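Local coordinates for glyoxalase family protein (Bacillus cereus, PDB 1ZSW) that binds a zinc ion and belongs to the glyoxalase/dioxygenase superfamily, though its reaction and substrate remain unknown, at residues N45-G53 with W118-V127. Numbering follows the deposited sequence.
Sequences NHFYKNVLG and WKERFEKFDV
Arg121 reaches from helix 112-124 to two successive main-chain carbonyls, Asn50 O and Val51 O, near the end of helix 41-51, within a glyoxalase/bleomycin-resistance/dioxygenase (vicinal oxygen chelate) region. Arg121 NE meets Val51 O at 2.8 Å with an N-H...O angle of 177°, on a lone pair. Arg121 NH1 reaches Asn50 O at 2.9 Å along a more bent path of 141°. Both oxygens lie in the guanidinium plane, at its edge. CG stands anti to the backbone N (chi1 -170°) and the chain stays extended to NE, which gives the arginine the length to cross between helices: the axes of the segments 45-51 and 118-124 pass 12.5 Å apart. The positive guanidinium would be expected to favour this position near the carbonyl end, the negative pole of the helix dipole.

The tightly packed part is largely apolar, a cluster of several buried side chains. Val51, the residue with the most area buried in the contact, sends CG1 tip to tip against Val127 CG2, and Val127 also touches the edge of the Phe47 ring, CG2 lying 3.8 Å from CE1. Leu52 CD2 sits at the edge of Phe122 and meets Trp118 nearly at a right angle; Leu141, Phe143 and Leu153 of strands 138-144 and 150-155 pack against this group. The Trp118 ring turns its edge to the carbonyls of Val51 and Leu52, with Trp118 CH2 3.4 Å from Leu52 O, while Trp118 NE1 is held by His176 O.

The solvent side has fewer contacts. The exposed Phe125 slides alongside Val51, with CD2 3.7 Å from CG2, but approaches His46 no closer than 4.5 Å, between CE2 and NE2. Its ring nevertheless backs the guanidinium: Phe125 CE1 stands 3.7 Å above the guanidinium plane of Arg121, over its centre.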
loop_
_atom_site.group_PDB
_atom_site.type_symbol
_atom_site.label_atom_id
_atom_site.label_comp_id
_atom_site.label_asym_id
_atom_site.label_seq_id
_atom_site.Cartn_x
_atom_site.Cartn_y
_atom_site.Cartn_z
ATOM N N ASN A 45 12.556 8.181 7.055
ATOM C CA ASN A 45 13.174 8.635 5.823
ATOM C C ASN A 45 14.480 7.895 5.531
ATOM O O ASN A 45 14.690 7.465 4.414
ATOM C CB ASN A 45 13.398 10.156 5.899
ATOM C CG ASN A 45 14.073 10.735 4.648
ATOM O OD1 ASN A 45 15.229 11.181 4.715
ATOM N ND2 ASN A 45 13.367 10.739 3.522
ATOM N N HIS A 46 15.317 7.711 6.549
ATOM C CA HIS A 46 16.557 7.022 6.314
ATOM C C HIS A 46 16.271 5.596 5.828
ATOM O O HIS A 46 16.845 5.136 4.846
ATOM C CB HIS A 46 17.457 7.008 7.549
ATOM C CG HIS A 46 18.724 6.249 7.316
ATOM N ND1 HIS A 46 19.757 6.751 6.552
ATOM C CD2 HIS A 46 19.097 4.999 7.690
ATOM C CE1 HIS A 46 20.722 5.848 6.482
ATOM N NE2 HIS A 46 20.349 4.782 7.168
ATOM N N PHE A 47 15.336 4.906 6.467
ATOM C CA PHE A 47 15.099 3.529 6.080
ATOM C C PHE A 47 14.516 3.361 4.693
ATOM O O PHE A 47 15.024 2.551 3.885
ATOM C CB PHE A 47 14.171 2.852 7.104
ATOM C CG PHE A 47 14.080 1.374 6.918
ATOM C CD1 PHE A 47 15.087 0.535 7.383
ATOM C CD2 PHE A 47 13.002 0.820 6.258
ATOM C CE1 PHE A 47 14.992 -0.843 7.205
ATOM C CE2 PHE A 47 12.885 -0.560 6.075
ATOM C CZ PHE A 47 13.886 -1.400 6.563
ATOM N N TYR A 48 13.452 4.126 4.386
ATOM C CA TYR A 48 12.733 3.877 3.116
ATOM C C TYR A 48 13.449 4.457 1.902
ATOM O O TYR A 48 13.386 3.905 0.812
ATOM C CB TYR A 48 11.226 4.298 3.215
ATOM C CG TYR A 48 10.570 3.311 4.139
ATOM C CD1 TYR A 48 10.530 3.549 5.512
ATOM C CD2 TYR A 48 10.161 2.078 3.652
ATOM C CE1 TYR A 48 10.022 2.564 6.422
ATOM C CE2 TYR A 48 9.649 1.103 4.528
ATOM C CZ TYR A 48 9.602 1.359 5.895
ATOM O OH TYR A 48 9.121 0.356 6.745
ATOM N N LYS A 49 14.163 5.552 2.107
ATOM C CA LYS A 49 14.902 6.186 1.018
ATOM C C LYS A 49 16.328 5.664 0.952
ATOM O O LYS A 49 16.731 5.127 -0.057
ATOM C CB LYS A 49 14.866 7.708 1.169
ATOM C CG LYS A 49 15.621 8.446 0.068
ATOM C CD LYS A 49 15.412 9.961 0.177
ATOM C CE LYS A 49 16.035 10.497 1.448
ATOM N NZ LYS A 49 17.533 10.520 1.402
ATOM N N ASN A 50 17.079 5.775 2.036
ATOM C CA ASN A 50 18.501 5.390 1.961
ATOM C C ASN A 50 18.746 3.887 1.951
ATOM O O ASN A 50 19.558 3.406 1.167
ATOM C CB ASN A 50 19.314 6.105 3.039
ATOM C CG ASN A 50 19.269 7.614 2.862
ATOM O OD1 ASN A 50 18.924 8.350 3.776
ATOM N ND2 ASN A 50 19.550 8.068 1.643
ATOM N N VAL A 51 18.021 3.141 2.780
ATOM C CA VAL A 51 18.278 1.690 2.864
ATOM C C VAL A 51 17.519 0.969 1.766
ATOM O O VAL A 51 18.084 0.207 0.988
ATOM C CB VAL A 51 17.965 1.120 4.262
ATOM C CG1 VAL A 51 18.220 -0.407 4.310
ATOM C CG2 VAL A 51 18.782 1.866 5.355
ATOM N N LEU A 52 16.216 1.226 1.659
ATOM C CA LEU A 52 15.414 0.545 0.640
ATOM C C LEU A 52 15.509 1.135 -0.781
ATOM O O LEU A 52 15.076 0.527 -1.775
ATOM C CB LEU A 52 13.938 0.516 1.100
ATOM C CG LEU A 52 13.599 -0.366 2.284
ATOM C CD1 LEU A 52 12.078 -0.644 2.140
ATOM C CD2 LEU A 52 14.404 -1.664 2.259
ATOM N N GLY A 53 16.073 2.344 -0.860
ATOM C CA GLY A 53 16.352 2.945 -2.155
ATOM C C GLY A 53 15.171 3.567 -2.878
ATOM O O GLY A 53 15.268 3.819 -4.073
ATOM N N TRP A 118 19.767 -8.006 -1.794
ATOM C CA TRP A 118 19.081 -7.515 -0.608
ATOM C C TRP A 118 19.501 -8.119 0.715
ATOM O O TRP A 118 19.643 -7.416 1.718
ATOM C CB TRP A 118 17.558 -7.601 -0.834
ATOM C CG TRP A 118 17.125 -6.434 -1.749
ATOM C CD1 TRP A 118 16.702 -6.503 -3.029
ATOM C CD2 TRP A 118 17.085 -5.069 -1.367
ATOM N NE1 TRP A 118 16.449 -5.210 -3.511
ATOM C CE2 TRP A 118 16.663 -4.330 -2.493
ATOM C CE3 TRP A 118 17.416 -4.386 -0.186
ATOM C CZ2 TRP A 118 16.529 -2.920 -2.463
ATOM C CZ3 TRP A 118 17.266 -2.981 -0.140
ATOM C CH2 TRP A 118 16.858 -2.279 -1.301
ATOM N N LYS A 119 19.744 -9.432 0.719
ATOM C CA LYS A 119 20.266 -10.081 1.911
ATOM C C LYS A 119 21.578 -9.425 2.341
ATOM O O LYS A 119 21.735 -9.084 3.511
ATOM C CB LYS A 119 20.454 -11.595 1.684
ATOM C CG LYS A 119 20.774 -12.343 2.978
ATOM C CD LYS A 119 20.117 -13.705 3.017
ATOM C CE LYS A 119 19.956 -14.178 4.464
ATOM N NZ LYS A 119 21.269 -14.266 5.172
ATOM N N GLU A 120 22.518 -9.230 1.412
ATOM C CA GLU A 120 23.777 -8.561 1.794
ATOM C C GLU A 120 23.551 -7.133 2.284
ATOM O O GLU A 120 24.130 -6.711 3.292
ATOM C CB GLU A 120 24.831 -8.616 0.680
ATOM C CG GLU A 120 26.049 -7.684 0.890
ATOM C CD GLU A 120 26.844 -7.954 2.169
ATOM O OE1 GLU A 120 27.004 -9.135 2.562
ATOM O OE2 GLU A 120 27.327 -6.968 2.772
ATOM N N ARG A 121 22.680 -6.396 1.595
ATOM C CA ARG A 121 22.389 -5.024 1.998
ATOM C C ARG A 121 21.775 -4.928 3.401
ATOM O O ARG A 121 22.107 -4.044 4.179
ATOM C CB ARG A 121 21.458 -4.369 0.962
ATOM C CG ARG A 121 21.293 -2.856 1.173
ATOM C CD ARG A 121 20.730 -2.191 -0.093
ATOM N NE ARG A 121 20.610 -0.741 0.125
ATOM C CZ ARG A 121 21.591 0.129 -0.082
ATOM N NH1 ARG A 121 21.390 1.423 0.149
ATOM N NH2 ARG A 121 22.788 -0.303 -0.502
ATOM N N PHE A 122 20.873 -5.855 3.715
ATOM C CA PHE A 122 20.263 -5.913 5.025
ATOM C C PHE A 122 21.305 -6.232 6.108
ATOM O O PHE A 122 21.233 -5.691 7.219
ATOM C CB PHE A 122 19.131 -6.955 5.039
ATOM C CG PHE A 122 17.874 -6.524 4.288
ATOM C CD1 PHE A 122 16.944 -7.470 3.872
ATOM C CD2 PHE A 122 17.624 -5.173 4.015
ATOM C CE1 PHE A 122 15.761 -7.106 3.180
ATOM C CE2 PHE A 122 16.453 -4.789 3.324
ATOM C CZ PHE A 122 15.524 -5.751 2.913
ATOM N N GLU A 123 22.257 -7.107 5.780
ATOM C CA GLU A 123 23.354 -7.421 6.703
ATOM C C GLU A 123 24.131 -6.136 6.976
ATOM O O GLU A 123 24.329 -5.738 8.130
ATOM C CB GLU A 123 24.282 -8.487 6.106
ATOM C CG GLU A 123 23.675 -9.891 5.993
ATOM C CD GLU A 123 24.502 -10.822 5.113
ATOM O OE1 GLU A 123 25.642 -10.453 4.753
ATOM O OE2 GLU A 123 24.006 -11.913 4.768
ATOM N N LYS A 124 24.521 -5.461 5.897
ATOM C CA LYS A 124 25.284 -4.222 5.976
ATOM C C LYS A 124 24.600 -3.142 6.831
ATOM O O LYS A 124 25.239 -2.450 7.623
ATOM C CB LYS A 124 25.558 -3.690 4.567
ATOM C CG LYS A 124 26.169 -2.284 4.522
ATOM C CD LYS A 124 27.545 -2.221 5.191
ATOM C CE LYS A 124 28.606 -2.938 4.367
ATOM N NZ LYS A 124 28.550 -2.516 2.935
ATOM N N PHE A 125 23.288 -3.008 6.681
ATOM C CA PHE A 125 22.566 -1.977 7.390
ATOM C C PHE A 125 21.893 -2.422 8.684
ATOM O O PHE A 125 21.134 -1.651 9.286
ATOM C CB PHE A 125 21.541 -1.335 6.450
ATOM C CG PHE A 125 22.146 -0.359 5.485
ATOM C CD1 PHE A 125 22.521 -0.776 4.218
ATOM C CD2 PHE A 125 22.336 0.970 5.844
ATOM C CE1 PHE A 125 23.079 0.120 3.320
ATOM C CE2 PHE A 125 22.892 1.878 4.952
ATOM C CZ PHE A 125 23.257 1.456 3.695
ATOM N N ASP A 126 22.200 -3.646 9.126
ATOM C CA ASP A 126 21.645 -4.201 10.358
ATOM C C ASP A 126 20.114 -4.217 10.384
ATOM O O ASP A 126 19.483 -3.977 11.423
ATOM C CB ASP A 126 22.206 -3.491 11.594
ATOM C CG ASP A 126 23.679 -3.791 11.816
ATOM O OD1 ASP A 126 24.102 -4.955 11.596
ATOM O OD2 ASP A 126 24.412 -2.855 12.213
ATOM N N VAL A 127 19.541 -4.523 9.233
ATOM C CA VAL A 127 18.110 -4.700 9.114
ATOM C C VAL A 127 17.754 -6.117 9.522
ATOM O O VAL A 127 18.359 -7.083 9.033
ATOM C CB VAL A 127 17.658 -4.506 7.645
ATOM C CG1 VAL A 127 16.132 -4.707 7.534
ATOM C CG2 VAL A 127 18.084 -3.106 7.147
#